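Local atomic coordinates of MmcQ/YjbR family DNA-binding protein (Pseudomonas syringae pv. tomato, PDB entry 3H9X), a protein that probably binds DNA through a double-wing fold, although its precise cellular function has not been established. Residues A[51-54]-A[55-59]; A[93-96]-A[97-101]. One frame throughout, in Å; residues are numbered along the deposited sequence.

Contact 1. Residues A[51-54]-A[55-59]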
loop_
_atom_site.group_PDB
_atom_site.type_symbol
_atom_site.label_atom_id
_atom_site.label_comp_id
_atom_site.label_asym_id
_atom_site.label_seq_id
_atom_site.Cartn_x
_atom_site.Cartn_y
_atom_site.Cartn_z
ATOM N N ILE A 51 4.733 0.776 12.800
ATOM C CA ILE A 51 3.856 1.886 12.386
ATOM C C ILE A 51 2.986 2.410 13.525
ATOM O O ILE A 51 1.865 2.900 13.300
ATOM C CB ILE A 51 2.902 1.541 11.202
ATOM C CG1 ILE A 51 1.918 0.435 11.612
ATOM C CG2 ILE A 51 3.719 1.202 9.968
ATOM C CD1 ILE A 51 0.765 0.262 10.618
ATOM N N GLY A 52 3.498 2.297 14.746
ATOM C CA GLY A 52 2.776 2.823 15.890
ATOM C C GLY A 52 1.735 1.952 16.560
ATOM O O GLY A 52 1.477 2.100 17.759
ATOM N N ILE A 53 1.099 1.061 15.818
ATOM C CA ILE A 53 0.122 0.230 16.481
ATOM C C ILE A 53 0.901 -0.755 17.372
ATOM O O ILE A 53 1.922 -1.335 16.965
ATOM C CB ILE A 53 -0.806 -0.490 15.467
ATOM C CG1 ILE A 53 -1.694 -1.495 16.220
ATOM C CG2 ILE A 53 0.010 -1.070 14.325
ATOM C CD1 ILE A 53 -2.664 -0.837 17.237
ATOM N N ASN A 54 0.429 -0.886 18.613
ATOM C CA ASN A 54 1.036 -1.746 19.640
ATOM C C ASN A 54 0.712 -3.251 19.493
ATOM O O ASN A 54 0.390 -3.712 18.395
ATOM C CB ASN A 54 0.597 -1.250 21.020
ATOM C CG ASN A 54 -0.900 -0.941 21.075
ATOM O OD1 ASN A 54 -1.748 -1.805 20.738
ATOM N ND2 ASN A 54 -1.242 0.295 21.497
ATOM N N GLY A 55 0.796 -4.012 20.588
ATOM C CA GLY A 55 0.537 -5.449 20.520
ATOM C C GLY A 55 1.670 -6.162 19.786
ATOM O O GLY A 55 2.064 -5.728 18.696
ATOM N N ASP A 56 2.211 -7.239 20.362
ATOM C CA ASP A 56 3.317 -7.975 19.710
ATOM C C ASP A 56 2.723 -8.852 18.594
ATOM O O ASP A 56 2.723 -10.089 18.659
ATOM C CB ASP A 56 4.073 -8.842 20.740
ATOM C CG ASP A 56 5.386 -9.426 20.186
ATOM O OD1 ASP A 56 6.168 -10.024 20.989
ATOM O OD2 ASP A 56 5.640 -9.297 18.951
ATOM N N LYS A 57 2.228 -8.176 17.562
ATOM C CA LYS A 57 1.603 -8.834 16.437
ATOM C C LYS A 57 2.100 -8.272 15.110
ATOM O O LYS A 57 2.635 -7.173 15.074
ATOM C CB LYS A 57 0.105 -8.619 16.521
ATOM C CG LYS A 57 -0.263 -7.174 16.408
ATOM C CD LYS A 57 -1.713 -7.047 15.953
ATOM C CE LYS A 57 -2.084 -5.566 15.776
ATOM N NZ LYS A 57 -3.393 -5.351 15.060
ATOM N N ARG A 58 1.918 -9.024 14.023
ATOM C CA ARG A 58 2.309 -8.552 12.695
ATOM C C ARG A 58 1.044 -7.948 12.035
ATOM O O ARG A 58 -0.088 -8.169 12.501
ATOM C CB ARG A 58 2.793 -9.708 11.802
ATOM C CG ARG A 58 3.569 -10.862 12.451
ATOM C CD ARG A 58 5.055 -10.703 12.289
ATOM N NE ARG A 58 5.388 -10.230 10.956
ATOM C CZ ARG A 58 6.619 -9.888 10.577
ATOM N NH1 ARG A 58 7.637 -9.969 11.428
ATOM N NH2 ARG A 58 6.842 -9.458 9.343
ATOM N N VAL A 59 1.250 -7.204 10.944
ATOM C CA VAL A 59 0.155 -6.595 10.166
ATOM C C VAL A 59 0.490 -6.584 8.653
ATOM O O VAL A 59 1.662 -6.586 8.264
ATOM C CB VAL A 59 -0.131 -5.121 10.596
ATOM C CG1 VAL A 59 -0.735 -5.083 11.991
ATOM C CG2 VAL A 59 1.143 -4.298 10.555
#
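I53 and K57 face each other across the loop that joins strand 39-47 to strand 58-65, two neighbouring antiparallel strands in the sheet of this double-wing fold. Between them the chain turns at N54 and G55, the pair with the most surface buried by this local contact. I53 sends its CG1 branch anti to the backbone N (chi1 173°), and that branch meets the aliphatic part of the lysine: I53 CG1 lies 4.1 Å from K57 CE. The two side chains cross at about a right angle, so they touch at one place and do not run alongside each other. K57 is extended beyond CG, which carries CE over to the isoleucine.

N54 takes part through its backbone carbonyl more than through its amide. The carbonyl oxygen lies beside the lysine methylenes, with N54 O 4.0 Å from K57 CG and nearly as close to K57 CE, a van der Waals approach and not a hydrogen bond. The N54 side chain points away overall, though its CB, and less closely the amide, stay beside G55 N without a hydrogen bond. G55 then takes a positive phi of 71°, a backbone shape that glycine adopts readily, and swings the chain into an inverse gamma turn centred on D56.

No hydrogen bond or salt bridge links 51-54 to 55-59, the touching residues are mostly exposed, and the direct meeting of side chains is the I53-K57 touch. The base is better tied: K57 and V59 make backbone hydrogen bonds with A48 and I46, I53 also packs on A48, and R58 NH2 forms a salt bridge with D45. Within the gamma turn itself, the closing bond is weak, from K57 N to G55 O at 2.7 Å.

Contact 2. Residues A[93-96]-A[97-101]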
loop_
_atom_site.group_PDB
_atom_site.type_symbol
_atom_site.label_atom_id
_atom_site.label_comp_id
_atom_site.label_asym_id
_atom_site.label_seq_id
_atom_site.Cartn_x
_atom_site.Cartn_y
_atom_site.Cartn_z
ATOM N N THR A 93 0.696 4.696 4.028
ATOM C CA THR A 93 0.669 3.273 4.358
ATOM C C THR A 93 -0.736 2.940 4.836
ATOM O O THR A 93 -1.177 3.460 5.852
ATOM C CB THR A 93 1.683 2.914 5.485
ATOM O OG1 THR A 93 3.023 3.041 4.993
ATOM C CG2 THR A 93 1.465 1.483 5.976
ATOM N N VAL A 94 -1.444 2.091 4.098
ATOM C CA VAL A 94 -2.801 1.715 4.487
ATOM C C VAL A 94 -2.782 0.334 5.120
ATOM O O VAL A 94 -2.223 -0.619 4.581
ATOM C CB VAL A 94 -3.797 1.727 3.283
ATOM C CG1 VAL A 94 -5.202 1.388 3.766
ATOM C CG2 VAL A 94 -3.807 3.098 2.626
ATOM N N LEU A 95 -3.403 0.239 6.282
ATOM C CA LEU A 95 -3.447 -1.013 7.005
ATOM C C LEU A 95 -4.551 -1.940 6.474
ATOM O O LEU A 95 -5.727 -1.568 6.481
ATOM C CB LEU A 95 -3.634 -0.704 8.487
ATOM C CG LEU A 95 -3.649 -1.843 9.491
ATOM C CD1 LEU A 95 -5.051 -2.386 9.611
ATOM C CD2 LEU A 95 -2.643 -2.916 9.076
ATOM N N LEU A 96 -4.153 -3.124 5.986
ATOM C CA LEU A 96 -5.090 -4.122 5.463
ATOM C C LEU A 96 -5.697 -4.887 6.625
ATOM O O LEU A 96 -5.055 -5.057 7.657
ATOM C CB LEU A 96 -4.400 -5.122 4.526
ATOM C CG LEU A 96 -3.856 -4.626 3.189
ATOM C CD1 LEU A 96 -3.373 -5.803 2.351
ATOM C CD2 LEU A 96 -4.939 -3.878 2.465
ATOM N N ASN A 97 -6.919 -5.376 6.431
ATOM C CA ASN A 97 -7.661 -6.089 7.468
ATOM C C ASN A 97 -7.876 -5.018 8.523
ATOM O O ASN A 97 -7.887 -5.300 9.725
ATOM C CB ASN A 97 -6.863 -7.267 8.063
ATOM C CG ASN A 97 -6.448 -8.296 7.019
ATOM O OD1 ASN A 97 -5.393 -8.175 6.387
ATOM N ND2 ASN A 97 -7.280 -9.315 6.831
ATOM N N GLY A 98 -8.041 -3.784 8.044
ATOM C CA GLY A 98 -8.240 -2.642 8.921
ATOM C C GLY A 98 -9.547 -1.892 8.719
ATOM O O GLY A 98 -10.395 -2.313 7.938
ATOM N N PRO A 99 -9.737 -0.763 9.422
ATOM C CA PRO A 99 -10.943 0.072 9.344
ATOM C C PRO A 99 -11.221 0.794 8.028
ATOM O O PRO A 99 -12.315 1.329 7.825
ATOM C CB PRO A 99 -10.737 1.069 10.480
ATOM C CG PRO A 99 -9.250 1.243 10.496
ATOM C CD PRO A 99 -8.800 -0.202 10.415
ATOM N N LEU A 100 -10.234 0.830 7.143
ATOM C CA LEU A 100 -10.411 1.526 5.876
ATOM C C LEU A 100 -11.255 0.666 4.928
ATOM O O LEU A 100 -11.024 -0.542 4.784
ATOM C CB LEU A 100 -9.033 1.854 5.282
ATOM C CG LEU A 100 -8.836 3.168 4.505
ATOM C CD1 LEU A 100 -9.253 2.986 3.059
ATOM C CD2 LEU A 100 -9.636 4.298 5.159
ATOM N N GLY A 101 -12.246 1.296 4.302
ATOM C CA GLY A 101 -13.122 0.569 3.405
ATOM C C GLY A 101 -12.511 0.181 2.072
ATOM O O GLY A 101 -11.736 0.955 1.472
#
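V94 and L100 form the buried side of this turn, where strand 91-95 ends and the chain doubles back before helix 102-115. V94 CG1 is 4.1 Å from L100 CG, and the two side chains meet at roughly a right angle. CG1 gets there by standing anti to the backbone N (chi1 -177°), which leaves CG2 to the other flank. L95 makes the other close approach: its CD1 methyl rests against the backbone of G98, with L95 CD1 3.3 Å from G98 CA, and only grazes the ring of P99, 4.4 Å from L95 CD1 to P99 CD.

The outer side is looser. N97, at the bend with a positive phi of 65°, and P99 are both exposed, and no hydrogen bond crosses between 93-96 and 97-101. The bend is instead fastened from outside, since the backbone of N97 is hydrogen-bonded to M1 and that of L96 to D60.

Strand 91-95 lies between strands 58-65 and 80-82 in the sheet. V94 packs on I62 of the first, L100 on I80 of the second, and G101 takes the N-cap position just before helix 102-115.

Followed from the N terminus, the chain reaches contact 1 first, where 51-59 closes the connection from strand 39-47 into strand 58-65. It then runs through that strand, helix 71-74 and strand 80-82 before contact 2, where 93-101 turns strand 91-95 toward helix 102-115. The two turns come in series: neither encloses the other and they do not cross. Their centres are 13 Å apart, yet they meet because strands 58-65 and 91-95 are neighbours in the antiparallel sheet, with V59 CB 3.7 Å from L95 CD2. Contact 1 shapes an exposed surface loop, whereas contact 2 leads from the sheet to the C-terminal helix.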